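Local coordinates for glycoside hydrolase family protein (Novosphingobium sp. PP1Y, PDB 6Q2F), which probably hydrolyses alpha-L-rhamnosidic bonds, releasing rhamnose from glycosides, and binds a sodium ion in this crystal, at residues 941-944 with 949-952; 667-672 with 908-913. All coordinates share one frame; numbering follows the deposited sequence.

Contact 1: 941-944 with 949-952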
# COMPACT_ATOMS: atom_id res chain seq x y z
N ILE A 941 -4.59 -11.71 -36.54
CA ILE A 941 -5.68 -12.41 -35.86
C ILE A 941 -6.95 -12.20 -36.68
O ILE A 941 -7.08 -11.21 -37.41
CB ILE A 941 -5.80 -11.92 -34.39
CG1 ILE A 941 -6.57 -12.93 -33.54
CG2 ILE A 941 -6.41 -10.52 -34.29
CD1 ILE A 941 -5.77 -14.15 -33.19
N SER A 942 -7.85 -13.17 -36.61
CA SER A 942 -9.15 -13.04 -37.25
C SER A 942 -10.03 -12.08 -36.47
O SER A 942 -9.89 -11.95 -35.25
CB SER A 942 -9.84 -14.41 -37.35
OG SER A 942 -9.15 -15.25 -38.26
N TYR A 943 -10.93 -11.39 -37.17
CA TYR A 943 -11.78 -10.42 -36.50
C TYR A 943 -12.99 -10.11 -37.37
O TYR A 943 -12.98 -10.32 -38.59
CB TYR A 943 -11.02 -9.13 -36.17
CG TYR A 943 -10.63 -8.33 -37.40
CD1 TYR A 943 -9.43 -8.58 -38.05
CD2 TYR A 943 -11.47 -7.35 -37.92
CE1 TYR A 943 -9.07 -7.87 -39.18
CE2 TYR A 943 -11.12 -6.64 -39.05
CZ TYR A 943 -9.92 -6.91 -39.68
OH TYR A 943 -9.56 -6.20 -40.81
N ARG A 944 -14.01 -9.54 -36.73
CA ARG A 944 -15.18 -9.00 -37.41
C ARG A 944 -15.54 -7.67 -36.77
O ARG A 944 -15.66 -7.58 -35.54
CB ARG A 944 -16.38 -9.96 -37.36
CG ARG A 944 -17.71 -9.25 -37.24
CD ARG A 944 -18.87 -10.20 -37.50
NE ARG A 944 -19.08 -10.45 -38.92
CZ ARG A 944 -19.98 -9.81 -39.67
NH1 ARG A 944 -20.74 -8.87 -39.12
NH2 ARG A 944 -20.11 -10.11 -40.95
N GLU A 949 -18.46 -2.45 -32.52
CA GLU A 949 -17.50 -3.26 -31.78
C GLU A 949 -16.69 -4.11 -32.75
O GLU A 949 -17.08 -4.33 -33.89
CB GLU A 949 -18.19 -4.16 -30.76
CG GLU A 949 -19.07 -5.20 -31.47
CD GLU A 949 -19.64 -6.25 -30.56
OE1 GLU A 949 -19.33 -6.23 -29.35
OE2 GLU A 949 -20.42 -7.09 -31.06
N THR A 950 -15.57 -4.61 -32.26
CA THR A 950 -14.76 -5.60 -32.96
C THR A 950 -14.81 -6.88 -32.14
O THR A 950 -14.60 -6.85 -30.93
CB THR A 950 -13.32 -5.11 -33.15
OG1 THR A 950 -13.33 -3.91 -33.92
CG2 THR A 950 -12.47 -6.18 -33.87
N VAL A 951 -15.08 -7.99 -32.80
CA VAL A 951 -15.13 -9.28 -32.15
C VAL A 951 -13.93 -10.09 -32.61
O VAL A 951 -13.68 -10.24 -33.77
CB VAL A 951 -16.42 -10.03 -32.44
CG1 VAL A 951 -16.54 -11.23 -31.57
CG2 VAL A 951 -17.61 -9.13 -32.23
N VAL A 952 -13.18 -10.60 -31.65
CA VAL A 952 -11.99 -11.34 -31.97
C VAL A 952 -11.98 -12.66 -31.30
O VAL A 952 -12.12 -12.72 -30.11
CB VAL A 952 -10.76 -10.57 -31.50
CG1 VAL A 952 -9.48 -11.28 -31.87
CG2 VAL A 952 -10.77 -9.19 -32.08

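Contact 2: 667-672 with 908-913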
# COMPACT_ATOMS: atom_id res chain seq x y z
N GLU A 667 -0.19 -7.04 -11.25
CA GLU A 667 0.19 -5.64 -11.13
C GLU A 667 -0.11 -4.89 -12.42
O GLU A 667 -0.63 -3.76 -12.39
CB GLU A 667 1.68 -5.53 -10.82
CG GLU A 667 2.06 -6.10 -9.47
CD GLU A 667 3.55 -6.00 -9.24
OE1 GLU A 667 4.16 -5.02 -9.72
OE2 GLU A 667 4.09 -6.91 -8.60
N PHE A 668 0.23 -5.49 -13.56
CA PHE A 668 -0.01 -4.85 -14.84
C PHE A 668 -1.50 -4.55 -15.05
O PHE A 668 -1.87 -3.42 -15.39
CB PHE A 668 0.53 -5.73 -15.96
CG PHE A 668 2.04 -5.68 -16.10
CD1 PHE A 668 2.73 -4.49 -15.90
CD2 PHE A 668 2.76 -6.81 -16.45
CE1 PHE A 668 4.09 -4.43 -16.05
CE2 PHE A 668 4.14 -6.76 -16.58
CZ PHE A 668 4.81 -5.56 -16.39
N VAL A 669 -2.37 -5.54 -14.82
CA VAL A 669 -3.78 -5.35 -15.13
C VAL A 669 -4.47 -4.45 -14.10
O VAL A 669 -5.55 -3.92 -14.37
CB VAL A 669 -4.49 -6.72 -15.24
CG1 VAL A 669 -4.87 -7.27 -13.86
CG2 VAL A 669 -5.71 -6.62 -16.17
N THR A 670 -3.82 -4.18 -12.95
CA THR A 670 -4.37 -3.22 -12.00
C THR A 670 -3.93 -1.79 -12.29
O THR A 670 -4.52 -0.85 -11.74
CB THR A 670 -3.96 -3.61 -10.58
OG1 THR A 670 -4.25 -5.00 -10.39
CG2 THR A 670 -4.76 -2.79 -9.52
N GLY A 671 -2.95 -1.59 -13.17
CA GLY A 671 -2.52 -0.24 -13.55
C GLY A 671 -1.04 0.03 -13.33
O GLY A 671 -0.56 1.12 -13.69
N VAL A 672 -0.28 -0.90 -12.75
CA VAL A 672 1.16 -0.71 -12.63
C VAL A 672 1.80 -0.78 -14.01
O VAL A 672 1.45 -1.64 -14.84
CB VAL A 672 1.75 -1.76 -11.69
CG1 VAL A 672 3.28 -1.67 -11.66
CG2 VAL A 672 1.14 -1.60 -10.29
N VAL A 908 -5.66 -10.46 -19.24
CA VAL A 908 -5.01 -11.52 -18.46
C VAL A 908 -6.04 -12.58 -18.11
O VAL A 908 -7.03 -12.29 -17.43
CB VAL A 908 -4.38 -10.99 -17.17
CG1 VAL A 908 -3.64 -12.15 -16.46
CG2 VAL A 908 -3.44 -9.84 -17.49
N ASN A 909 -5.80 -13.81 -18.56
CA ASN A 909 -6.62 -14.95 -18.17
C ASN A 909 -6.17 -15.39 -16.78
O ASN A 909 -5.20 -16.13 -16.63
CB ASN A 909 -6.51 -16.08 -19.18
CG ASN A 909 -7.08 -17.38 -18.65
OD1 ASN A 909 -8.03 -17.38 -17.87
ND2 ASN A 909 -6.51 -18.51 -19.08
N GLN A 910 -6.89 -14.94 -15.76
CA GLN A 910 -6.52 -15.26 -14.38
C GLN A 910 -6.98 -16.64 -13.96
O GLN A 910 -7.61 -16.80 -12.91
CB GLN A 910 -7.09 -14.23 -13.42
CG GLN A 910 -6.49 -12.87 -13.60
CD GLN A 910 -7.07 -11.86 -12.62
OE1 GLN A 910 -8.15 -12.06 -12.06
NE2 GLN A 910 -6.32 -10.80 -12.37
N GLN A 911 -6.69 -17.63 -14.78
CA GLN A 911 -7.07 -18.98 -14.45
C GLN A 911 -6.06 -19.97 -14.98
O GLN A 911 -5.47 -19.73 -16.00
CB GLN A 911 -8.43 -19.31 -15.05
CG GLN A 911 -9.61 -18.80 -14.26
CD GLN A 911 -10.03 -17.40 -14.62
OE1 GLN A 911 -9.63 -16.86 -15.62
NE2 GLN A 911 -10.83 -16.81 -13.79
N GLU A 912 -5.88 -21.08 -14.28
CA GLU A 912 -4.99 -22.11 -14.79
C GLU A 912 -5.54 -22.73 -16.07
O GLU A 912 -4.75 -23.10 -16.95
CB GLU A 912 -4.75 -23.19 -13.73
CG GLU A 912 -3.71 -22.77 -12.69
CD GLU A 912 -3.61 -23.73 -11.53
OE1 GLU A 912 -4.62 -23.91 -10.81
OE2 GLU A 912 -2.51 -24.30 -11.33
N ALA A 913 -6.86 -22.84 -16.21
CA ALA A 913 -7.45 -23.45 -17.39
C ALA A 913 -7.40 -22.50 -18.59
O ALA A 913 -7.79 -21.34 -18.49
CB ALA A 913 -8.90 -23.85 -17.12

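Contact 1: 941-944 with 949-952
R944 and V951 face each other as an antiparallel hydrogen-bonded pair, and their backbones exchange two bonds. V951 N gives its hydrogen to R944 O at 2.8 Å, nearly straight at 171°; R944 N returns one to V951 O at 3.1 Å. Both donors lie in the plane of the carbonyl they meet. Each of these oxygens also takes a CA-H...O contact, V951 O from Y943 CA at 3.3 Å and R944 O from T950 CA.

V952 can be followed outward. Its CB sits 4.1 Å from S942 O. CG1, anti to the backbone N (chi1 -177°), reaches that same oxygen at 3.5 Å and lies 3.7 Å from I941 CG1, the two side chains crossing at about a right angle. The other branch, CG2, turns to Y943 CB. That CB also touches T950 CG2, while the Y943 ring runs away from the strand 949-956 until its OH bonds R972 O.

This is the hairpin of strands 937-946 and 949-956. Between 941-944 and 949-952 the hydrogen bonds are both backbone to backbone, and no salt bridge joins them; the register is set by the main-chain bonds, with the apolar side chains packing around them.

Contact 2: 667-672 with 908-913
With a chi1 of 82°, V669 places CG1 between its backbone N and carbonyl carbon and CG2 anti to the N, which sets CG1 against Q910 and CG2 against V908. V908 answers with CG1 anti to its own N (chi1 -176°), which puts CG2 beside the N and on the side of the helix. The meeting is apolar: V908 CG2 lies 4.0 Å from V669 CB and 4.2 Å from V669 CG2, the two side chains slanting across each other. The other methyl of the fork, V669 CG1, goes to Q910. That glutamine holds its chain extended beyond CG and comes from the opposite direction, bringing NE2 to 4.1 Å from V669 CG1, a plain van der Waals approach. P893 lies against both V669 and Q910 and widens the patch.

V669 comes from the last turn of its helix, and the partner loop turns just past V908, with Q910 the centre of an inverse gamma turn. N909, just before Q910, sends ND2 across the turn to A913 O at 3.2 Å, nearly straight at 168° but from above the carbonyl plane, and ND2 also bonds D957 O; the two bonds hold the amide across the loop.

On the other segment, the end of the helix is capped by G671, the first residue to leave helical angles. It has positive phi, and V672 N bonds E667 O at 2.9 Å while G671 N bonds F668 O at 3.1 Å. F668 points its ring into helix 712-726. The bonds at the helix end make a Schellman motif, and V669 is where helix 657-670, which links strands 642-649 and 674-677 of the (beta/alpha)8 barrel, packs on the antiparallel beta domain.

From the N terminus, the chain builds most of the barrel, interrupted by beta sheets between strands 127-131 and 497-502, then helix 657-670, and only afterwards the last barrel strand, 674-677. It touches the antiparallel sheet briefly with 729-730, passes through the mixed sheet of 734-863 and returns to it from 881 on. There 908-913 comes back to the helix: contact 2 closes a long loop of 235 intervening residues. Some thirty residues later, contact 1 closes a short one, the hairpin 937-946 with 949-956. The loops follow in series, neither nesting nor crossing. The contact centres lie 22 Å apart, without touching. Contact 2 joins barrel and antiparallel sheet; contact 1 works within that sheet.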